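Local coordinates for protein FAD-dependent pyridine nucleotide-disulphide oxidoreductase (Desulfovibrio vulgaris, PDB 3IWA) that probably transfers electrons from a reduced pyridine nucleotide through FAD to an acceptor that is not known, at residues Ala366-Val371 against Thr387-Val392; Glu430-Ala435 against Asp448-Ala453. One frame throughout, in Å; residues are numbered along the deposited sequence.

Both contacts belong to the dimerisation domain, and their centres lie about 12 Å apart. Contact 1 joins an edge strand to the next strand of the antiparallel sheet by regular backbone hydrogen bonds, with apolar side chains on one face and polar ones among those on the other; it is only partly buried, and His370 is exposed. Contact 2 lies outside the sheet and depends on one asparagine side chain that grips the end of a short helix; it is buried, and the second subunit comes up to it. The two meet where helix 449-461 lies on the valine and leucine face: Val371 CG1 is 3.3 Å from Ile449 CG1, and Leu388 also packs on Ile449.

Contact 1 of 2, residues Ala366-Val371 against Thr387-Val392; sequences AVNVHV and TLQLVV
Asn368 and Gln389 bring their amide groups together on one face of an antiparallel strand pair in the sheet of the dimerisation domain, Asn368 OD1 lying 3.1 Å from Gln389 NE2. The angle is poor for a hydrogen bond and the amide planes stand 84° apart; Gln389 NE2 instead bonds Ser201 OG. Asn368 CG is anti to the backbone N (chi1 -157°), and Asn368 ND2 comes 3.5 Å from CG2 of Val391, the residue opposite it in a non-hydrogen-bonded pair. Gln389 runs extended beyond CG, its own CG passing 3.9 Å from His370 CB. The imidazole of His370 turns away from Gln389, with CG between the backbone N and the carbonyl carbon (chi1 51°), and ND1 bonds the carboxylate of Glu372. On the other face stand Val367, Val369 and Val371 with their hydrogen-bonded partners Val392, Leu390 and Leu388. Their side chains hardly interlock across the pair, the nearest being Val367 CG1 and Val392 CB at 4.4 Å. Six backbone bonds carry the pairing; the straightest runs from Val369 N to Leu390 O (2.9 Å). Strand 366-372 is outermost in the sheet within this chain, while strand 386-393 is bonded on its far side to strand 399-406. Helix 449-461 packs over the valine and leucine face, and helix 356-361 touches Ala366, Asn368 and Val391.

Contact 2 of 2, residues Glu430-Ala435 against Asp448-Ala453; sequences EDISNA and DIVNVA
Asn451 reaches from the first turn of helix 449-461 to the end of helix 429-433, where its ND2 donates two hydrogen bonds. Asn451 ND2 lies 3.1 Å from Ile432 O; its other bond, to Ala435 O, is almost straight at 175° and arrives on a lone pair. Both acceptors lie within 7° of the Asn451 amide plane, so the pair of bonds fixes the rotation of the group. Ser433 O is also close, 3.0 Å from Asn451 ND2, but at a poor angle. Beside this polar grip the packing is tight: Ile432 CG2, anti to its backbone N, presses within 3.2 Å of Val450 O and 3.8 Å of Val450 CG1, and Ala435 CB rests more loosely on the same methyl at 4.3 Å. Both helices belong to the dimerisation domain, and the second subunit approaches them. Helix 449-461 opens with Asp448 as N-cap, OD1 accepting from Val450 N. Asp448 OD2 forms a salt bridge with Arg415 of helix 409-423; the same helix packs on Ile432 through Met422 and on Val450 through Arg415 and Val419. Outside this buried centre the contact is loose. The partly exposed Glu430 and Asp431 do not touch segment 448-453, and Val452 points away. Toward the second subunit, Asn451 OD1 accepts from Arg317 NE of that chain, and Glu430 OE2 is hydrogen-bonded to its Thr332.

Contact 1 of 2, residues Ala366-Val371 against Thr387-Val392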
loop_
_atom_site.group_PDB
_atom_site.type_symbol
_atom_site.label_atom_id
_atom_site.label_comp_id
_atom_site.label_asym_id
_atom_site.label_seq_id
_atom_site.Cartn_x
_atom_site.Cartn_y
_atom_site.Cartn_z
ATOM N N ALA A 366 3.350 -5.567 23.968
ATOM C CA ALA A 366 3.366 -5.804 22.535
ATOM C C ALA A 366 3.958 -7.130 22.199
ATOM O O ALA A 366 4.814 -7.618 22.904
ATOM C CB ALA A 366 4.172 -4.735 21.850
ATOM N N VAL A 367 3.545 -7.686 21.069
ATOM C CA VAL A 367 4.134 -8.908 20.574
ATOM C C VAL A 367 4.550 -8.731 19.123
ATOM O O VAL A 367 3.876 -8.081 18.341
ATOM C CB VAL A 367 3.175 -10.125 20.767
ATOM C CG1 VAL A 367 1.734 -9.688 20.821
ATOM C CG2 VAL A 367 3.334 -11.114 19.671
ATOM N N ASN A 368 5.689 -9.296 18.785
ATOM C CA ASN A 368 6.206 -9.282 17.457
ATOM C C ASN A 368 5.875 -10.606 16.773
ATOM O O ASN A 368 6.367 -11.662 17.177
ATOM C CB ASN A 368 7.719 -9.111 17.520
ATOM C CG ASN A 368 8.312 -8.537 16.247
ATOM O OD1 ASN A 368 9.376 -8.957 15.814
ATOM N ND2 ASN A 368 7.653 -7.554 15.663
ATOM N N VAL A 369 5.047 -10.536 15.739
ATOM C CA VAL A 369 4.654 -11.694 14.933
ATOM C C VAL A 369 5.381 -11.691 13.583
ATOM O O VAL A 369 5.309 -10.735 12.846
ATOM C CB VAL A 369 3.137 -11.601 14.684
ATOM C CG1 VAL A 369 2.640 -12.734 13.819
ATOM C CG2 VAL A 369 2.406 -11.565 16.002
ATOM N N HIS A 370 6.071 -12.759 13.246
ATOM C CA HIS A 370 6.767 -12.817 11.965
ATOM C C HIS A 370 6.150 -13.839 11.007
ATOM O O HIS A 370 5.540 -14.799 11.407
ATOM C CB HIS A 370 8.253 -13.106 12.153
ATOM C CG HIS A 370 8.519 -14.287 13.013
ATOM N ND1 HIS A 370 8.646 -15.562 12.500
ATOM C CD2 HIS A 370 8.630 -14.405 14.358
ATOM C CE1 HIS A 370 8.838 -16.418 13.493
ATOM N NE2 HIS A 370 8.836 -15.742 14.631
ATOM N N VAL A 371 6.348 -13.592 9.731
ATOM C CA VAL A 371 5.867 -14.419 8.678
ATOM C C VAL A 371 6.912 -14.374 7.596
ATOM O O VAL A 371 7.466 -13.308 7.335
ATOM C CB VAL A 371 4.573 -13.838 8.118
ATOM C CG1 VAL A 371 4.322 -14.411 6.781
ATOM C CG2 VAL A 371 3.401 -14.091 9.084
ATOM N N THR A 387 10.304 -11.569 4.459
ATOM C CA THR A 387 9.876 -11.552 5.857
ATOM C C THR A 387 9.131 -10.269 6.216
ATOM O O THR A 387 9.610 -9.172 5.938
ATOM C CB THR A 387 11.068 -11.597 6.811
ATOM O OG1 THR A 387 11.951 -12.656 6.434
ATOM C CG2 THR A 387 10.604 -11.788 8.261
ATOM N N LEU A 388 7.972 -10.434 6.853
ATOM C CA LEU A 388 7.243 -9.372 7.511
ATOM C C LEU A 388 7.185 -9.630 9.001
ATOM O O LEU A 388 6.993 -10.768 9.430
ATOM C CB LEU A 388 5.789 -9.313 7.042
ATOM C CG LEU A 388 5.491 -8.909 5.617
ATOM C CD1 LEU A 388 3.962 -8.733 5.475
ATOM C CD2 LEU A 388 6.289 -7.632 5.238
ATOM N N GLN A 389 7.246 -8.547 9.771
ATOM C CA GLN A 389 7.017 -8.601 11.189
ATOM C C GLN A 389 5.958 -7.559 11.517
ATOM O O GLN A 389 6.016 -6.443 11.012
ATOM C CB GLN A 389 8.330 -8.358 11.954
ATOM C CG GLN A 389 9.457 -9.394 11.648
ATOM C CD GLN A 389 10.701 -9.293 12.595
ATOM O OE1 GLN A 389 11.504 -10.224 12.701
ATOM N NE2 GLN A 389 10.847 -8.178 13.254
ATOM N N LEU A 390 4.986 -7.943 12.339
ATOM C CA LEU A 390 3.829 -7.151 12.645
ATOM C C LEU A 390 3.830 -6.960 14.131
ATOM O O LEU A 390 4.018 -7.935 14.869
ATOM C CB LEU A 390 2.550 -7.885 12.209
ATOM C CG LEU A 390 1.220 -7.124 12.113
ATOM C CD1 LEU A 390 1.247 -6.169 10.895
ATOM C CD2 LEU A 390 -0.038 -8.107 12.015
ATOM N N VAL A 391 3.643 -5.715 14.576
ATOM C CA VAL A 391 3.734 -5.390 15.996
ATOM C C VAL A 391 2.374 -5.077 16.508
ATOM O O VAL A 391 1.711 -4.197 16.008
ATOM C CB VAL A 391 4.702 -4.206 16.270
ATOM C CG1 VAL A 391 4.866 -4.016 17.726
ATOM C CG2 VAL A 391 6.075 -4.452 15.635
ATOM N N VAL A 392 1.951 -5.799 17.538
ATOM C CA VAL A 392 0.550 -5.812 17.961
ATOM C C VAL A 392 0.424 -5.561 19.452
ATOM O O VAL A 392 1.142 -6.162 20.250
ATOM C CB VAL A 392 -0.073 -7.193 17.650
ATOM C CG1 VAL A 392 -1.495 -7.261 18.154
ATOM C CG2 VAL A 392 0.006 -7.488 16.164
#

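Contact 2 of 2, residues Glu430-Ala435 against Asp448-Ala453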
loop_
_atom_site.group_PDB
_atom_site.type_symbol
_atom_site.label_atom_id
_atom_site.label_comp_id
_atom_site.label_asym_id
_atom_site.label_seq_id
_atom_site.Cartn_x
_atom_site.Cartn_y
_atom_site.Cartn_z
ATOM N N GLU A 430 -7.776 -7.798 12.975
ATOM C CA GLU A 430 -8.808 -8.126 12.036
ATOM C C GLU A 430 -8.711 -7.230 10.771
ATOM O O GLU A 430 -8.971 -7.695 9.673
ATOM C CB GLU A 430 -10.214 -8.084 12.702
ATOM C CG GLU A 430 -11.359 -8.300 11.693
ATOM C CD GLU A 430 -12.529 -9.128 12.254
ATOM O OE1 GLU A 430 -12.533 -10.350 11.980
ATOM O OE2 GLU A 430 -13.418 -8.556 12.959
ATOM N N ASP A 431 -8.321 -5.963 10.924
ATOM C CA ASP A 431 -8.225 -5.086 9.781
ATOM C C ASP A 431 -7.114 -5.520 8.899
ATOM O O ASP A 431 -7.217 -5.328 7.694
ATOM C CB ASP A 431 -8.040 -3.648 10.168
ATOM C CG ASP A 431 -9.259 -3.082 10.810
ATOM O OD1 ASP A 431 -10.358 -3.265 10.261
ATOM O OD2 ASP A 431 -9.135 -2.494 11.882
ATOM N N ILE A 432 -6.087 -6.151 9.473
ATOM C CA ILE A 432 -4.959 -6.658 8.698
ATOM C C ILE A 432 -5.311 -8.018 8.055
ATOM O O ILE A 432 -5.036 -8.234 6.889
ATOM C CB ILE A 432 -3.688 -6.797 9.532
ATOM C CG1 ILE A 432 -3.318 -5.486 10.215
ATOM C CG2 ILE A 432 -2.536 -7.299 8.669
ATOM C CD1 ILE A 432 -3.325 -4.256 9.362
ATOM N N SER A 433 -5.987 -8.893 8.791
ATOM C CA SER A 433 -6.580 -10.127 8.210
ATOM C C SER A 433 -7.463 -9.811 6.982
ATOM O O SER A 433 -7.482 -10.537 6.021
ATOM C CB SER A 433 -7.434 -10.923 9.252
ATOM O OG SER A 433 -6.663 -11.423 10.336
ATOM N N ASN A 434 -8.228 -8.750 7.069
ATOM C CA ASN A 434 -9.158 -8.366 6.008
ATOM C C ASN A 434 -8.659 -7.288 5.036
ATOM O O ASN A 434 -9.412 -6.912 4.150
ATOM C CB ASN A 434 -10.480 -7.905 6.631
ATOM C CG ASN A 434 -11.258 -9.043 7.227
ATOM O OD1 ASN A 434 -11.050 -10.180 6.874
ATOM N ND2 ASN A 434 -12.172 -8.735 8.136
ATOM N N ALA A 435 -7.417 -6.811 5.184
ATOM C CA ALA A 435 -6.896 -5.696 4.378
ATOM C C ALA A 435 -7.107 -6.008 2.927
ATOM O O ALA A 435 -6.729 -7.072 2.473
ATOM C CB ALA A 435 -5.404 -5.459 4.632
ATOM N N ASP A 448 -2.451 -13.305 0.411
ATOM C CA ASP A 448 -1.369 -12.347 0.471
ATOM C C ASP A 448 -0.698 -12.381 1.856
ATOM O O ASP A 448 -1.352 -12.609 2.869
ATOM C CB ASP A 448 -1.917 -10.955 0.170
ATOM C CG ASP A 448 -0.818 -9.934 -0.116
ATOM O OD1 ASP A 448 -0.243 -9.373 0.839
ATOM O OD2 ASP A 448 -0.555 -9.688 -1.307
ATOM N N ILE A 449 0.608 -12.155 1.873
ATOM C CA ILE A 449 1.381 -12.229 3.090
ATOM C C ILE A 449 0.937 -11.253 4.153
ATOM O O ILE A 449 1.006 -11.568 5.324
ATOM C CB ILE A 449 2.908 -12.157 2.813
ATOM C CG1 ILE A 449 3.673 -12.509 4.103
ATOM C CG2 ILE A 449 3.302 -10.823 2.225
ATOM C CD1 ILE A 449 5.172 -12.494 3.977
ATOM N N VAL A 450 0.395 -10.104 3.763
ATOM C CA VAL A 450 -0.116 -9.149 4.733
ATOM C C VAL A 450 -1.305 -9.720 5.510
ATOM O O VAL A 450 -1.391 -9.549 6.725
ATOM C CB VAL A 450 -0.552 -7.827 4.065
ATOM C CG1 VAL A 450 -1.454 -7.036 4.994
ATOM C CG2 VAL A 450 0.667 -7.005 3.698
ATOM N N ASN A 451 -2.238 -10.343 4.791
ATOM C CA ASN A 451 -3.375 -11.010 5.415
ATOM C C ASN A 451 -2.874 -12.168 6.292
ATOM O O ASN A 451 -3.353 -12.386 7.383
ATOM C CB ASN A 451 -4.356 -11.576 4.358
ATOM C CG ASN A 451 -5.033 -10.501 3.489
ATOM O OD1 ASN A 451 -5.191 -10.702 2.297
ATOM N ND2 ASN A 451 -5.450 -9.387 4.090
ATOM N N VAL A 452 -1.904 -12.919 5.792
ATOM C CA VAL A 452 -1.362 -14.045 6.552
ATOM C C VAL A 452 -0.773 -13.520 7.869
ATOM O O VAL A 452 -1.000 -14.104 8.898
ATOM C CB VAL A 452 -0.351 -14.853 5.710
ATOM C CG1 VAL A 452 0.403 -15.949 6.571
ATOM C CG2 VAL A 452 -1.074 -15.476 4.479
ATOM N N ALA A 453 -0.106 -12.371 7.855
ATOM C CA ALA A 453 0.452 -11.824 9.094
ATOM C C ALA A 453 -0.656 -11.524 10.087
ATOM O O ALA A 453 -0.494 -11.764 11.275
ATOM C CB ALA A 453 1.293 -10.568 8.826
#